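Local structure of spectinomycin phosphotransferase (Legionella pneumophila, 3I1A) at residues A105-Q111 / H214-V220. The protein probably inactivates the antibiotic spectinomycin by transferring a phosphate group to it from a bound nucleotide, giving its bacterial host resistance. Numbering follows the deposited sequence.
Sequences APNGFTQ and HAGNVLV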
ATOM      1  N   ALA A 105      -5.915  -6.998 -14.318  1.00 27.10           N
ATOM      2  CA  ALA A 105      -5.725  -8.208 -13.562  1.00 26.06           C
ATOM      3  C   ALA A 105      -6.541  -8.001 -12.303  1.00 24.90           C
ATOM      4  O   ALA A 105      -6.566  -6.914 -11.718  1.00 26.58           O
ATOM      5  CB  ALA A 105      -4.256  -8.423 -13.238  1.00 25.56           C
ATOM      6  N   PRO A 106      -7.272  -9.032 -11.892  1.00 23.67           N
ATOM      7  CA  PRO A 106      -8.075  -8.898 -10.684  1.00 21.76           C
ATOM      8  C   PRO A 106      -7.148  -8.965  -9.459  1.00 21.82           C
ATOM      9  O   PRO A 106      -6.099  -9.595  -9.510  1.00 21.32           O
ATOM     10  CB  PRO A 106      -9.028 -10.082 -10.778  1.00 22.09           C
ATOM     11  CG  PRO A 106      -8.206 -11.133 -11.491  1.00 21.03           C
ATOM     12  CD  PRO A 106      -7.496 -10.328 -12.562  1.00 21.17           C
ATOM     13  N   ASN A 107      -7.506  -8.286  -8.378  1.00 22.63           N
ATOM     14  CA  ASN A 107      -6.657  -8.356  -7.183  1.00 21.14           C
ATOM     15  C   ASN A 107      -7.153  -9.461  -6.243  1.00 23.41           C
ATOM     16  O   ASN A 107      -8.147 -10.148  -6.536  1.00 20.85           O
ATOM     17  CB  ASN A 107      -6.609  -7.001  -6.450  1.00 20.03           C
ATOM     18  CG  ASN A 107      -7.972  -6.543  -5.964  1.00 22.31           C
ATOM     19  OD1 ASN A 107      -8.838  -7.363  -5.606  1.00 20.10           O
ATOM     20  ND2 ASN A 107      -8.170  -5.225  -5.932  1.00 21.14           N
ATOM     21  N   GLY A 108      -6.450  -9.627  -5.122  1.00 22.62           N
ATOM     22  CA  GLY A 108      -6.768 -10.665  -4.158  1.00 25.15           C
ATOM     23  C   GLY A 108      -8.105 -10.584  -3.456  1.00 26.48           C
ATOM     24  O   GLY A 108      -8.529 -11.561  -2.822  1.00 27.66           O
ATOM     25  N   PHE A 109      -8.749  -9.422  -3.527  1.00 26.72           N
ATOM     26  CA  PHE A 109     -10.079  -9.246  -2.944  1.00 28.25           C
ATOM     27  C   PHE A 109     -11.005  -9.923  -3.962  1.00 28.58           C
ATOM     28  O   PHE A 109     -11.748 -10.859  -3.647  1.00 30.70           O
ATOM     29  CB  PHE A 109     -10.469  -7.759  -2.860  1.00 30.43           C
ATOM     30  CG  PHE A 109      -9.725  -6.959  -1.807  1.00 33.83           C
ATOM     31  CD1 PHE A 109      -9.373  -5.630  -2.050  1.00 34.37           C
ATOM     32  CD2 PHE A 109      -9.404  -7.510  -0.567  1.00 35.68           C
ATOM     33  CE1 PHE A 109      -8.713  -4.870  -1.076  1.00 34.73           C
ATOM     34  CE2 PHE A 109      -8.739  -6.751   0.417  1.00 35.58           C
ATOM     35  CZ  PHE A 109      -8.396  -5.437   0.159  1.00 34.96           C
ATOM     36  N   THR A 110     -10.905  -9.450  -5.198  1.00 26.54           N
ATOM     37  CA  THR A 110     -11.711  -9.912  -6.331  1.00 25.35           C
ATOM     38  C   THR A 110     -11.622 -11.401  -6.608  1.00 25.50           C
ATOM     39  O   THR A 110     -12.641 -12.083  -6.777  1.00 23.22           O
ATOM     40  CB  THR A 110     -11.276  -9.167  -7.593  1.00 25.55           C
ATOM     41  OG1 THR A 110     -11.370  -7.758  -7.348  1.00 25.81           O
ATOM     42  CG2 THR A 110     -12.147  -9.559  -8.788  1.00 26.66           C
ATOM     43  N   GLN A 111     -10.391 -11.896  -6.657  1.00 25.55           N
ATOM     44  CA  GLN A 111     -10.129 -13.302  -6.933  1.00 26.88           C
ATOM     45  C   GLN A 111      -9.188 -13.861  -5.875  1.00 27.64           C
ATOM     46  O   GLN A 111      -8.007 -13.535  -5.863  1.00 29.15           O
ATOM     47  CB  GLN A 111      -9.486 -13.430  -8.318  1.00 26.45           C
ATOM     48  CG  GLN A 111      -9.140 -14.837  -8.723  1.00 29.29           C
ATOM     49  CD  GLN A 111      -8.681 -14.908 -10.163  1.00 28.81           C
ATOM     50  OE1 GLN A 111      -7.570 -15.350 -10.462  1.00 32.30           O
ATOM     51  NE2 GLN A 111      -9.538 -14.462 -11.069  1.00 30.64           N
ATOM     52  N   HIS A 214      -1.516  -5.794   1.422  1.00 16.23           N
ATOM     53  CA  HIS A 214      -2.800  -6.444   1.653  1.00 17.19           C
ATOM     54  C   HIS A 214      -3.307  -6.988   0.316  1.00 16.50           C
ATOM     55  O   HIS A 214      -2.670  -6.778  -0.721  1.00 15.53           O
ATOM     56  CB  HIS A 214      -3.815  -5.465   2.270  1.00 17.33           C
ATOM     57  CG  HIS A 214      -4.029  -4.223   1.473  1.00 18.30           C
ATOM     58  ND1 HIS A 214      -4.891  -4.164   0.394  1.00 19.29           N
ATOM     59  CD2 HIS A 214      -3.515  -2.980   1.616  1.00 20.07           C
ATOM     60  CE1 HIS A 214      -4.897  -2.934  -0.086  1.00 20.80           C
ATOM     61  NE2 HIS A 214      -4.073  -2.195   0.637  1.00 21.31           N
ATOM     62  N   ALA A 215      -4.445  -7.682   0.349  1.00 16.56           N
ATOM     63  CA  ALA A 215      -4.987  -8.329  -0.846  1.00 18.07           C
ATOM     64  C   ALA A 215      -5.211  -7.432  -2.040  1.00 19.24           C
ATOM     65  O   ALA A 215      -5.153  -7.893  -3.185  1.00 19.72           O
ATOM     66  CB  ALA A 215      -6.269  -9.079  -0.498  1.00 17.90           C
ATOM     67  N   GLY A 216      -5.468  -6.154  -1.781  1.00 17.56           N
ATOM     68  CA  GLY A 216      -5.678  -5.231  -2.869  1.00 19.73           C
ATOM     69  C   GLY A 216      -4.417  -4.952  -3.652  1.00 18.60           C
ATOM     70  O   GLY A 216      -4.478  -4.478  -4.786  1.00 18.50           O
ATOM     71  N   ASN A 217      -3.262  -5.248  -3.056  1.00 17.84           N
ATOM     72  CA  ASN A 217      -1.993  -5.004  -3.729  1.00 16.45           C
ATOM     73  C   ASN A 217      -1.323  -6.217  -4.369  1.00 13.75           C
ATOM     74  O   ASN A 217      -0.140  -6.198  -4.741  1.00 13.18           O
ATOM     75  CB  ASN A 217      -1.060  -4.251  -2.795  1.00 17.01           C
ATOM     76  CG  ASN A 217      -1.484  -2.797  -2.657  1.00 18.19           C
ATOM     77  OD1 ASN A 217      -2.024  -2.226  -3.608  1.00 17.57           O
ATOM     78  ND2 ASN A 217      -1.243  -2.197  -1.507  1.00 16.99           N
ATOM     79  N   VAL A 218      -2.096  -7.294  -4.492  1.00 15.98           N
ATOM     80  CA  VAL A 218      -1.602  -8.457  -5.200  1.00 15.38           C
ATOM     81  C   VAL A 218      -2.565  -8.670  -6.370  1.00 16.08           C
ATOM     82  O   VAL A 218      -3.775  -8.763  -6.160  1.00 17.39           O
ATOM     83  CB  VAL A 218      -1.610  -9.738  -4.344  1.00 16.61           C
ATOM     84  CG1 VAL A 218      -1.127 -10.901  -5.199  1.00 18.30           C
ATOM     85  CG2 VAL A 218      -0.706  -9.585  -3.146  1.00 16.29           C
ATOM     86  N   LEU A 219      -2.034  -8.742  -7.587  1.00 15.66           N
ATOM     87  CA  LEU A 219      -2.874  -8.988  -8.758  1.00 19.39           C
ATOM     88  C   LEU A 219      -2.562 -10.385  -9.246  1.00 21.25           C
ATOM     89  O   LEU A 219      -1.437 -10.858  -9.102  1.00 22.08           O
ATOM     90  CB  LEU A 219      -2.569  -7.997  -9.876  1.00 19.22           C
ATOM     91  CG  LEU A 219      -2.745  -6.510  -9.538  1.00 20.47           C
ATOM     92  CD1 LEU A 219      -2.530  -5.700 -10.782  1.00 21.12           C
ATOM     93  CD2 LEU A 219      -4.125  -6.263  -8.994  1.00 19.07           C
ATOM     94  N   VAL A 220      -3.557 -11.052  -9.815  1.00 21.95           N
ATOM     95  CA  VAL A 220      -3.352 -12.398 -10.356  1.00 24.65           C
ATOM     96  C   VAL A 220      -3.401 -12.187 -11.853  1.00 26.06           C
ATOM     97  O   VAL A 220      -4.459 -11.887 -12.407  1.00 26.36           O
ATOM     98  CB  VAL A 220      -4.472 -13.355  -9.931  1.00 25.40           C
ATOM     99  CG1 VAL A 220      -4.284 -14.708 -10.615  1.00 27.68           C
ATOM    100  CG2 VAL A 220      -4.473 -13.510  -8.434  1.00 26.74           C
TER
HETATM  101  O   HOH W   1      -6.112  -3.391  -6.524  1.00 26.46           O
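A single antiparallel beta bridge ties the loop that follows strand 95-101 to the loop and short strand at 214-220, between the two lobes of the kinase-like fold. Val220 N donates to Pro106 O at 2.9 Å, and Gly108 N gives a weak hydrogen bond to Val218 O at 3.0 Å, so Asn107 pairs with Leu219. The same Gly108 N reaches Ala215 O at 2.9 Å; a side chain on Gly108 would run into that carbonyl. Asn107 OD1 accepts from Phe109 N (2.9 Å), an Asx turn, and from Thr110 N (3.0 Å), an Asx motif, while a water joins Asn107 ND2 to Gly216 O. From within this turn, the Phe109 ring lies over the Ala215–Gly216 peptide, with CD2 3.5 Å from Ala215 CB. Leu219 pairs on its other side with Tyr227. Asn107 contacts AMP or ADP and Asn217 binds magnesium when present. The contact joins the segment after the interlobe linker to the catalytic loop's end and the following strand, beside the nucleotide cleft of a protein-kinase-like aminoglycoside phosphotransferase.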